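Local structure of glutathione S-transferase-like protein (Methylobacillus flagellatus, 4GLT) at residues P32-E43 and L176-Y187. The protein binds glutathione and probably acts as a glutathione S-transferase. Residues are numbered along the deposited sequence; the frame is centred on the assembly and turned at random.
Sequences PYARKVRVVAAE and LADIAVGCMLGY. With GSH (glutathione), chain E.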
# COMPACT_ATOMS: atom_id res chain seq x y z
N PRO A 32 4.12 -7.71 10.11
CA PRO A 32 2.95 -7.05 10.70
C PRO A 32 1.80 -6.90 9.70
O PRO A 32 0.63 -6.79 10.09
CB PRO A 32 3.49 -5.67 11.11
CG PRO A 32 4.61 -5.41 10.17
CD PRO A 32 5.23 -6.76 9.86
N TYR A 33 2.14 -6.93 8.42
CA TYR A 33 1.15 -6.92 7.35
C TYR A 33 0.46 -8.27 7.26
O TYR A 33 -0.73 -8.34 6.98
CB TYR A 33 1.82 -6.62 6.01
CG TYR A 33 2.74 -5.43 6.06
CD1 TYR A 33 2.22 -4.15 6.07
CD2 TYR A 33 4.12 -5.60 6.11
CE1 TYR A 33 3.05 -3.05 6.11
CE2 TYR A 33 4.96 -4.51 6.15
CZ TYR A 33 4.42 -3.24 6.15
OH TYR A 33 5.25 -2.14 6.20
N ALA A 34 1.23 -9.33 7.47
CA ALA A 34 0.69 -10.67 7.51
C ALA A 34 -0.23 -10.79 8.72
O ALA A 34 -1.31 -11.36 8.63
CB ALA A 34 1.80 -11.70 7.58
N ARG A 35 0.21 -10.23 9.84
CA ARG A 35 -0.54 -10.31 11.07
C ARG A 35 -1.90 -9.64 10.94
O ARG A 35 -2.90 -10.14 11.45
CB ARG A 35 0.26 -9.69 12.23
CG ARG A 35 -0.38 -9.91 13.59
CD ARG A 35 0.35 -9.20 14.71
NE ARG A 35 -0.20 -9.58 16.01
CZ ARG A 35 0.22 -9.09 17.18
NH1 ARG A 35 1.19 -8.19 17.22
NH2 ARG A 35 -0.34 -9.51 18.30
N LYS A 36 -1.93 -8.49 10.27
CA LYS A 36 -3.18 -7.77 10.03
C LYS A 36 -4.14 -8.70 9.28
O LYS A 36 -5.33 -8.79 9.61
CB LYS A 36 -2.91 -6.47 9.24
CG LYS A 36 -4.15 -5.63 8.92
CD LYS A 36 -3.83 -4.44 8.01
CE LYS A 36 -2.94 -4.87 6.85
NZ LYS A 36 -2.94 -3.90 5.71
N VAL A 37 -3.61 -9.41 8.28
CA VAL A 37 -4.40 -10.39 7.52
C VAL A 37 -4.86 -11.56 8.40
O VAL A 37 -6.03 -11.94 8.38
CB VAL A 37 -3.62 -10.94 6.30
CG1 VAL A 37 -4.47 -11.92 5.52
CG2 VAL A 37 -3.19 -9.80 5.39
N ARG A 38 -3.95 -12.14 9.17
CA ARG A 38 -4.33 -13.26 10.02
C ARG A 38 -5.42 -12.83 10.99
O ARG A 38 -6.39 -13.56 11.21
CB ARG A 38 -3.13 -13.82 10.78
CG ARG A 38 -2.03 -14.35 9.88
CD ARG A 38 -0.69 -14.27 10.58
NE ARG A 38 -0.47 -15.38 11.51
CZ ARG A 38 0.40 -15.35 12.52
NH1 ARG A 38 1.11 -14.25 12.74
NH2 ARG A 38 0.55 -16.40 13.31
N VAL A 39 -5.28 -11.64 11.57
CA VAL A 39 -6.24 -11.17 12.56
C VAL A 39 -7.63 -10.96 11.97
O VAL A 39 -8.65 -11.18 12.64
CB VAL A 39 -5.77 -9.87 13.26
CG1 VAL A 39 -6.94 -9.19 13.98
CG2 VAL A 39 -4.67 -10.17 14.27
N VAL A 40 -7.67 -10.53 10.72
CA VAL A 40 -8.95 -10.26 10.07
C VAL A 40 -9.61 -11.60 9.82
O VAL A 40 -10.81 -11.76 10.03
CB VAL A 40 -8.77 -9.48 8.76
CG1 VAL A 40 -9.96 -9.67 7.83
CG2 VAL A 40 -8.55 -8.00 9.06
N ALA A 41 -8.80 -12.58 9.41
CA ALA A 41 -9.28 -13.93 9.14
C ALA A 41 -10.01 -14.50 10.35
O ALA A 41 -11.07 -15.12 10.21
CB ALA A 41 -8.12 -14.84 8.74
N ALA A 42 -9.44 -14.30 11.53
CA ALA A 42 -10.03 -14.80 12.76
C ALA A 42 -11.31 -14.04 13.09
O ALA A 42 -12.31 -14.64 13.46
CB ALA A 42 -9.04 -14.68 13.91
N GLU A 43 -11.28 -12.73 12.95
CA GLU A 43 -12.45 -11.93 13.24
C GLU A 43 -13.61 -12.28 12.33
O GLU A 43 -14.74 -12.31 12.75
CB GLU A 43 -12.12 -10.45 13.18
CG GLU A 43 -11.09 -10.02 14.19
CD GLU A 43 -11.61 -10.06 15.61
OE1 GLU A 43 -12.81 -9.80 15.80
OE2 GLU A 43 -10.81 -10.34 16.53
N LEU A 176 -11.20 -2.66 10.74
CA LEU A 176 -9.88 -2.80 10.17
C LEU A 176 -8.93 -1.76 10.79
O LEU A 176 -7.77 -2.05 11.04
CB LEU A 176 -9.97 -2.61 8.66
CG LEU A 176 -8.70 -2.76 7.83
CD1 LEU A 176 -8.08 -4.13 8.07
CD2 LEU A 176 -9.01 -2.54 6.35
N ALA A 177 -9.44 -0.56 11.06
CA ALA A 177 -8.60 0.48 11.65
C ALA A 177 -7.88 -0.04 12.89
O ALA A 177 -6.65 -0.12 12.93
CB ALA A 177 -9.44 1.70 12.00
N ASP A 178 -8.66 -0.41 13.89
CA ASP A 178 -8.12 -0.95 15.13
C ASP A 178 -7.13 -2.09 14.91
O ASP A 178 -6.04 -2.10 15.49
CB ASP A 178 -9.28 -1.38 15.99
CG ASP A 178 -10.29 -0.26 16.14
OD1 ASP A 178 -9.97 0.71 16.86
OD2 ASP A 178 -11.35 -0.30 15.48
N ILE A 179 -7.49 -3.03 14.06
CA ILE A 179 -6.59 -4.13 13.79
C ILE A 179 -5.25 -3.59 13.30
O ILE A 179 -4.19 -4.05 13.72
CB ILE A 179 -7.17 -5.09 12.74
CG1 ILE A 179 -8.44 -5.74 13.28
CG2 ILE A 179 -6.13 -6.14 12.36
CD1 ILE A 179 -9.03 -6.78 12.36
N ALA A 180 -5.31 -2.60 12.41
CA ALA A 180 -4.10 -2.11 11.78
C ALA A 180 -3.22 -1.41 12.80
O ALA A 180 -1.99 -1.54 12.78
CB ALA A 180 -4.43 -1.19 10.63
N VAL A 181 -3.85 -0.65 13.68
CA VAL A 181 -3.14 0.04 14.74
C VAL A 181 -2.51 -0.94 15.73
O VAL A 181 -1.45 -0.68 16.29
CB VAL A 181 -4.07 1.04 15.45
CG1 VAL A 181 -3.49 1.47 16.79
CG2 VAL A 181 -4.32 2.23 14.55
N GLY A 182 -3.16 -2.08 15.95
CA GLY A 182 -2.60 -3.11 16.82
C GLY A 182 -1.36 -3.75 16.22
O GLY A 182 -0.29 -3.80 16.85
N CYS A 183 -1.48 -4.24 15.00
CA CYS A 183 -0.35 -4.86 14.32
C CYS A 183 0.84 -3.91 14.25
O CYS A 183 1.99 -4.34 14.41
CB CYS A 183 -0.78 -5.35 12.94
SG CYS A 183 -2.14 -6.54 13.06
N MET A 184 0.57 -2.63 14.02
CA MET A 184 1.59 -1.58 14.01
C MET A 184 2.37 -1.47 15.32
O MET A 184 3.60 -1.57 15.33
CB MET A 184 0.94 -0.21 13.71
CG MET A 184 1.91 0.95 13.85
SD MET A 184 1.12 2.56 14.06
CE MET A 184 0.16 2.27 15.55
N LEU A 185 1.64 -1.23 16.41
CA LEU A 185 2.22 -1.16 17.75
C LEU A 185 3.02 -2.42 18.11
O LEU A 185 4.14 -2.35 18.63
CB LEU A 185 1.12 -0.96 18.78
CG LEU A 185 0.28 0.31 18.56
CD1 LEU A 185 -1.06 0.23 19.28
CD2 LEU A 185 1.06 1.54 18.99
N GLY A 186 2.42 -3.58 17.84
CA GLY A 186 3.09 -4.84 18.12
C GLY A 186 4.38 -4.91 17.35
O GLY A 186 5.37 -5.46 17.82
N TYR A 187 4.39 -4.35 16.15
CA TYR A 187 5.61 -4.33 15.37
C TYR A 187 6.66 -3.48 16.08
O TYR A 187 7.83 -3.88 16.19
CB TYR A 187 5.39 -3.82 13.95
CG TYR A 187 6.61 -4.05 13.10
CD1 TYR A 187 7.06 -5.35 12.85
CD2 TYR A 187 7.35 -3.00 12.58
CE1 TYR A 187 8.18 -5.59 12.09
CE2 TYR A 187 8.49 -3.23 11.82
CZ TYR A 187 8.89 -4.53 11.58
OH TYR A 187 10.02 -4.81 10.83
N1 GSH E . 2.50 -3.71 1.14
CA1 GSH E . 2.65 -5.12 1.54
C1 GSH E . 1.44 -5.41 2.38
O11 GSH E . 1.02 -6.57 2.49
O12 GSH E . 0.88 -4.44 2.92
CB1 GSH E . 3.98 -5.32 2.28
CG1 GSH E . 4.25 -6.78 2.66
CD1 GSH E . 5.57 -6.92 3.42
OE1 GSH E . 6.33 -5.96 3.52
N2 GSH E . 5.84 -8.12 3.94
CA2 GSH E . 7.09 -8.53 4.59
C2 GSH E . 7.32 -7.90 5.94
O2 GSH E . 6.39 -7.69 6.70
CB2 GSH E . 8.28 -8.31 3.66
SG2 GSH E . 8.22 -9.42 2.24
N3 GSH E . 8.58 -7.62 6.26
CA3 GSH E . 8.94 -6.93 7.50
C3 GSH E . 9.22 -7.87 8.65
O31 GSH E . 9.93 -7.46 9.59
O32 GSH E . 8.73 -9.02 8.63
O HOH W 1 2.64 -7.03 14.97
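Between R35 and C183 a single water bridges the two helices: it donates to C183 O at 2.8 Å and accepts from R35 NH1 at 2.9 Å, lying at the edge of the guanidinium in its plane. The R35 chain runs extended from CG to NE, carrying NH1 past the sulfur to G186 CA. NE and NH2 are bonded elsewhere, to T220 and F217 near the C-terminus. C183 SG nests against helix 32-43, 3.4 Å from K36 N, with the aliphatic part of R35 alongside.

Further along, the K36 side chain sits as a knob among L176, I179, A180 and C183; a bend at chi3 (46°) turns its tail, and NZ ends in salt bridges to E116 and D120 and a hydrogen bond to S85. The reciprocal knob is I179, set among K36, V39, V40 and E43. Its CG2 meets V39 CG1 tip to tip at 3.5 Å, while CD1 reaches V40 CG2 at 3.6 Å, coming in at roughly a right angle.

At the ligand end, P32 lays CG over one face of the Y187 ring, toward its CD1 rim, a CH-pi contact 4.0 Å from the centroid. With chi1 at -169°, the ring swings away from the Y187 backbone N to lie against P32, and at its far end, beyond the proline, the hydroxyl donates to glutathione O31 at 2.9 Å. Helices 32-43 and 176-187, roughly opposed but well splayed at 141°, join the thioredoxin-like N-terminal domain to the all-helical C-terminal domain, the interdomain packing of the glutathione transferase fold, with the glutathione site at its edge.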